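Local coordinates for putative cell adhesion protein (Bacteroides fragilis, PDB 4H40) that probably serves as a fimbrillin-like building block of pili that help the bacterium adhere to cells or surfaces, at residues 26-31 / 296-301; 137-142 / 181-186. All blocks are in the same frame, centred on the assembly; numbering follows the deposited sequence.

Contact 1: residues 26-31 / 296-301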
loop_
_atom_site.group_PDB
_atom_site.type_symbol
_atom_site.label_atom_id
_atom_site.label_comp_id
_atom_site.label_asym_id
_atom_site.label_seq_id
_atom_site.Cartn_x
_atom_site.Cartn_y
_atom_site.Cartn_z
ATOM N N SER B 26 18.918 6.433 9.575
ATOM C CA SER B 26 17.904 6.272 8.545
ATOM C C SER B 26 16.510 6.707 9.074
ATOM O O SER B 26 16.185 6.390 10.224
ATOM C CB SER B 26 17.887 4.811 8.119
ATOM O OG SER B 26 16.909 4.621 7.118
ATOM N N ILE B 27 15.714 7.445 8.258
ATOM C CA ILE B 27 14.362 7.910 8.618
ATOM C C ILE B 27 13.353 7.538 7.525
ATOM O O ILE B 27 13.735 7.136 6.432
ATOM C CB ILE B 27 14.295 9.439 8.914
ATOM C CG1 ILE B 27 14.754 10.299 7.721
ATOM C CG2 ILE B 27 14.980 9.826 10.230
ATOM C CD1 ILE B 27 13.754 11.439 7.375
ATOM N N SER B 28 12.067 7.695 7.804
ATOM C CA SER B 28 11.045 7.389 6.807
ATOM C C SER B 28 10.998 8.471 5.732
ATOM O O SER B 28 11.264 9.640 6.046
ATOM C CB SER B 28 9.681 7.251 7.466
ATOM O OG SER B 28 9.609 6.040 8.203
ATOM N N PRO B 29 10.586 8.145 4.480
ATOM C CA PRO B 29 10.461 9.193 3.460
ATOM C C PRO B 29 9.439 10.282 3.817
ATOM O O PRO B 29 8.590 10.149 4.704
ATOM C CB PRO B 29 10.010 8.424 2.217
ATOM C CG PRO B 29 10.373 7.037 2.473
ATOM C CD PRO B 29 10.215 6.829 3.923
ATOM N N SER B 30 9.602 11.401 3.133
ATOM C CA SER B 30 8.840 12.645 3.164
ATOM C C SER B 30 9.432 13.490 2.041
ATOM O O SER B 30 10.661 13.453 1.846
ATOM C CB SER B 30 8.916 13.327 4.534
ATOM O OG SER B 30 10.231 13.734 4.880
ATOM N N ALA B 31 8.562 14.183 1.263
ATOM C CA ALA B 31 8.912 14.997 0.089
ATOM C C ALA B 31 10.236 15.781 0.230
ATOM O O ALA B 31 10.412 16.594 1.149
ATOM C CB ALA B 31 7.789 15.939 -0.244
ATOM N N SER B 296 14.111 4.629 5.329
ATOM C CA SER B 296 13.577 3.363 5.832
ATOM C C SER B 296 12.222 3.108 5.240
ATOM O O SER B 296 11.377 3.997 5.221
ATOM C CB SER B 296 13.466 3.372 7.349
ATOM O OG SER B 296 14.724 3.319 7.995
ATOM N N TYR B 297 12.013 1.891 4.767
ATOM C CA TYR B 297 10.762 1.461 4.175
ATOM C C TYR B 297 10.283 0.364 5.102
ATOM O O TYR B 297 10.757 -0.771 5.035
ATOM C CB TYR B 297 10.979 1.058 2.684
ATOM C CG TYR B 297 11.549 2.220 1.893
ATOM C CD1 TYR B 297 12.924 2.455 1.854
ATOM C CD2 TYR B 297 10.713 3.166 1.312
ATOM C CE1 TYR B 297 13.451 3.580 1.234
ATOM C CE2 TYR B 297 11.232 4.284 0.664
ATOM C CZ TYR B 297 12.600 4.511 0.668
ATOM O OH TYR B 297 13.111 5.613 0.021
ATOM N N ASN B 298 9.526 0.792 6.125
ATOM C CA ASN B 298 8.981 -0.013 7.218
ATOM C C ASN B 298 7.620 -0.587 6.910
ATOM O O ASN B 298 6.760 0.114 6.441
ATOM C CB ASN B 298 8.863 0.851 8.456
ATOM C CG ASN B 298 10.140 1.555 8.764
ATOM O OD1 ASN B 298 11.222 0.980 8.624
ATOM N ND2 ASN B 298 10.044 2.824 9.155
ATOM N N TYR B 299 7.445 -1.859 7.179
ATOM C CA TYR B 299 6.214 -2.610 6.993
ATOM C C TYR B 299 5.856 -3.275 8.313
ATOM O O TYR B 299 6.759 -3.577 9.095
ATOM C CB TYR B 299 6.386 -3.650 5.886
ATOM C CG TYR B 299 6.505 -3.034 4.509
ATOM C CD1 TYR B 299 7.727 -2.548 4.038
ATOM C CD2 TYR B 299 5.403 -2.969 3.655
ATOM C CE1 TYR B 299 7.835 -1.970 2.774
ATOM C CE2 TYR B 299 5.509 -2.425 2.382
ATOM C CZ TYR B 299 6.714 -1.887 1.962
ATOM O OH TYR B 299 6.777 -1.290 0.732
ATOM N N THR B 300 4.540 -3.406 8.606
ATOM C CA THR B 300 4.034 -4.068 9.817
ATOM C C THR B 300 3.042 -5.114 9.332
ATOM O O THR B 300 2.039 -4.788 8.689
ATOM C CB THR B 300 3.514 -3.072 10.854
ATOM O OG1 THR B 300 4.517 -2.070 11.009
ATOM C CG2 THR B 300 3.341 -3.684 12.195
ATOM N N ALA B 301 3.412 -6.382 9.505
ATOM C CA ALA B 301 2.579 -7.472 9.047
ATOM C C ALA B 301 2.026 -8.267 10.263
ATOM O O ALA B 301 2.694 -8.331 11.291
ATOM C CB ALA B 301 3.378 -8.364 8.103
#
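Ser296 makes two hydrogen bonds with the loop 26-31. Its hydroxyl OG lies 2.7 Å from Ser26 OG, and either group could be the donor. Ser26 OG is anti to its own backbone N (chi1 180°), which carries it across to the Ser296 hydroxyl. The second bond runs from Ser296 N to Ile27 O at 2.8 Å, with an N-H...O angle of 153°. Pro29 CD lies 3.3 Å from Ser296 O. Ile27 also makes a backbone bond to Gly294, so the loop follows the approach to strand 296-305. Past Pro29 the loop leaves that strand. Strand 296-305 runs parallel to strand 177-190 and antiparallel to strand 310-321, within a fimbrillin-like fold of the transthyretin clan. The loop therefore docks at the start of this strand. Tyr297 comes next, and Pro29 CG packs 3.4 Å from its CE2. The proline ring and the tyrosine side chain meet at a slant in an apolar contact. Tyr297 OH is held by Thr292 N. Asn298 reaches back, placing ND2 3.4 Å from Ser28 OG at an angle too poor for a hydrogen bond.

Contact 2: residues 137-142 / 181-186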
loop_
_atom_site.group_PDB
_atom_site.type_symbol
_atom_site.label_atom_id
_atom_site.label_comp_id
_atom_site.label_asym_id
_atom_site.label_seq_id
_atom_site.Cartn_x
_atom_site.Cartn_y
_atom_site.Cartn_z
ATOM N N GLY B 137 21.802 -6.071 1.076
ATOM C CA GLY B 137 21.975 -6.759 2.344
ATOM C C GLY B 137 23.131 -6.227 3.160
ATOM O O GLY B 137 23.772 -6.984 3.901
ATOM N N GLU B 138 23.396 -4.918 3.034
ATOM C CA GLU B 138 24.429 -4.246 3.805
ATOM C C GLU B 138 24.187 -2.751 3.939
ATOM O O GLU B 138 23.567 -2.133 3.077
ATOM C CB GLU B 138 25.821 -4.506 3.233
ATOM C CG GLU B 138 26.069 -3.932 1.860
ATOM C CD GLU B 138 27.442 -4.306 1.354
ATOM O OE1 GLU B 138 28.425 -3.846 1.976
ATOM O OE2 GLU B 138 27.536 -5.125 0.408
ATOM N N TYR B 139 24.672 -2.185 5.051
ATOM C CA TYR B 139 24.602 -0.751 5.318
ATOM C C TYR B 139 25.962 -0.158 5.148
ATOM O O TYR B 139 26.947 -0.831 5.431
ATOM C CB TYR B 139 24.070 -0.447 6.729
ATOM C CG TYR B 139 22.706 -1.011 7.002
ATOM C CD1 TYR B 139 21.582 -0.520 6.343
ATOM C CD2 TYR B 139 22.526 -2.041 7.919
ATOM C CE1 TYR B 139 20.315 -1.046 6.589
ATOM C CE2 TYR B 139 21.252 -2.546 8.202
ATOM C CZ TYR B 139 20.158 -2.061 7.516
ATOM O OH TYR B 139 18.925 -2.597 7.753
ATOM N N LEU B 140 26.020 1.091 4.650
ATOM C CA LEU B 140 27.258 1.836 4.512
ATOM C C LEU B 140 27.019 3.282 4.834
ATOM O O LEU B 140 26.278 3.984 4.144
ATOM C CB LEU B 140 27.954 1.700 3.146
ATOM C CG LEU B 140 29.237 2.537 3.023
ATOM C CD1 LEU B 140 30.475 1.783 3.499
ATOM C CD2 LEU B 140 29.394 3.090 1.633
ATOM N N LEU B 141 27.648 3.710 5.920
ATOM C CA LEU B 141 27.653 5.087 6.360
ATOM C C LEU B 141 28.868 5.717 5.757
ATOM O O LEU B 141 29.917 5.077 5.703
ATOM C CB LEU B 141 27.687 5.190 7.885
ATOM C CG LEU B 141 26.476 4.723 8.680
ATOM C CD1 LEU B 141 26.760 4.849 10.141
ATOM C CD2 LEU B 141 25.258 5.566 8.381
ATOM N N ALA B 142 28.740 6.927 5.250
ATOM C CA ALA B 142 29.860 7.595 4.603
ATOM C C ALA B 142 29.635 9.098 4.508
ATOM O O ALA B 142 28.580 9.618 4.893
ATOM C CB ALA B 142 30.046 7.023 3.194
ATOM N N THR B 181 22.735 3.657 1.527
ATOM C CA THR B 181 21.747 2.702 1.045
ATOM C C THR B 181 20.366 2.959 1.644
ATOM O O THR B 181 20.216 3.696 2.621
ATOM C CB THR B 181 22.168 1.234 1.352
ATOM O OG1 THR B 181 21.954 0.959 2.711
ATOM C CG2 THR B 181 23.576 0.941 1.039
ATOM N N ALA B 182 19.362 2.290 1.077
ATOM C CA ALA B 182 18.026 2.306 1.616
ATOM C C ALA B 182 17.961 1.206 2.664
ATOM O O ALA B 182 18.861 0.357 2.737
ATOM C CB ALA B 182 17.019 2.057 0.498
ATOM N N ARG B 183 16.914 1.209 3.472
ATOM C CA ARG B 183 16.686 0.208 4.494
ATOM C C ARG B 183 15.255 -0.265 4.417
ATOM O O ARG B 183 14.346 0.545 4.256
ATOM C CB ARG B 183 16.991 0.790 5.874
ATOM C CG ARG B 183 16.757 -0.199 7.003
ATOM C CD ARG B 183 17.105 0.388 8.338
ATOM N NE ARG B 183 16.292 -0.204 9.385
ATOM C CZ ARG B 183 16.786 -0.820 10.450
ATOM N NH1 ARG B 183 18.104 -0.916 10.619
ATOM N NH2 ARG B 183 15.971 -1.333 11.364
HETATM N N MSE B 184 15.048 -1.571 4.528
HETATM C CA MSE B 184 13.718 -2.169 4.576
HETATM C C MSE B 184 13.590 -2.870 5.913
HETATM O O MSE B 184 14.550 -3.492 6.378
HETATM C CB MSE B 184 13.445 -3.112 3.405
HETATM C CG MSE B 184 13.355 -2.376 2.086
HETATM SE SE MSE B 184 12.760 -3.441 0.566
HETATM C CE MSE B 184 10.870 -3.134 0.739
ATOM N N GLN B 185 12.448 -2.687 6.584
ATOM C CA GLN B 185 12.194 -3.332 7.844
ATOM C C GLN B 185 10.810 -3.946 7.842
ATOM O O GLN B 185 9.868 -3.326 7.383
ATOM C CB GLN B 185 12.349 -2.347 8.981
ATOM C CG GLN B 185 12.274 -3.030 10.305
ATOM C CD GLN B 185 12.309 -2.046 11.400
ATOM O OE1 GLN B 185 13.370 -1.718 11.914
ATOM N NE2 GLN B 185 11.148 -1.577 11.793
ATOM N N PHE B 186 10.699 -5.172 8.357
ATOM C CA PHE B 186 9.471 -5.935 8.491
ATOM C C PHE B 186 9.313 -6.344 9.962
ATOM O O PHE B 186 10.210 -6.959 10.548
ATOM C CB PHE B 186 9.476 -7.162 7.552
ATOM C CG PHE B 186 9.850 -6.808 6.118
ATOM C CD1 PHE B 186 8.885 -6.370 5.216
ATOM C CD2 PHE B 186 11.162 -6.863 5.693
ATOM C CE1 PHE B 186 9.236 -5.978 3.931
ATOM C CE2 PHE B 186 11.512 -6.463 4.400
ATOM C CZ PHE B 186 10.554 -6.009 3.538
HETATM O O HOH W 1 23.428 2.624 4.304
#
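Tyr139 and Thr181 are the closest backbone pair, with CA atoms 6.2 Å apart, and no clear hydrogen bond runs directly between the two segments. A water bridges them instead. It accepts a hydrogen bond from Leu140 N at 3.0 Å and one from Thr181 N, also at 3.0 Å. On one side of this water the chains pair antiparallel, through backbone bonds of Leu140 with Gln180 and Ala142 with Ile178. On the other side they diverge, and side chains make the contact.

Tyr139 carries most of it. Its CG is anti to the carbonyl carbon (chi1 -58°), and the ring reaches alongside residues 181-183. Arg183 meets it near the phenol end. Arg183 CG lies at the ring edge, near its plane, and is 3.3 Å from Tyr139 OH. The arginine chain is extended from CG to NE and crosses the tyrosine obliquely. The ring and guanidinium planes are only 19° apart. Arg183 NH2 donates to Gln185 OE1 at 2.7 Å, nearly in the guanidinium plane, which helps fix the rotation of that group.

Thr181 lies across Tyr139 at about a right angle. Its OG1 is 3.9 Å from Tyr139 CD1 and donates a hydrogen bond of 3.2 Å to Ala182 O. Thr181 CG2 comes 3.7 Å from Glu138 O.

Polar ends have partners beyond the segments: Tyr139 OH bonds to His254 ND1, and Glu138 forms a salt bridge with Lys124. The contact thus joins strand 177-190 to the loop before strand 141-142 by one water and by packing. The nearby Arg183 charge would probably disfavour a protonated His254.

Contacts 1 and 2 have centres about 12 Å apart, and contact 2 is nested within the chain loop that contact 1 closes. They meet through the neighbouring parallel strands 177-190 and 296-305. Tyr297 N lies 2.7 Å from Arg183 O, and Tyr299 N lies 2.8 Å from Gln185 O; both are probable backbone hydrogen bonds. Side chains add to this, with Asn298 OD1 3.5 Å from Gln185 CB and Tyr299 CD1 3.7 Å from Phe186 CE1. The loop 26-31 and the segment 137-142 are thus tied to adjacent strands. Contact 2 lies nearer the centre of the chain, about 4 Å from it, against about 14 Å for contact 1.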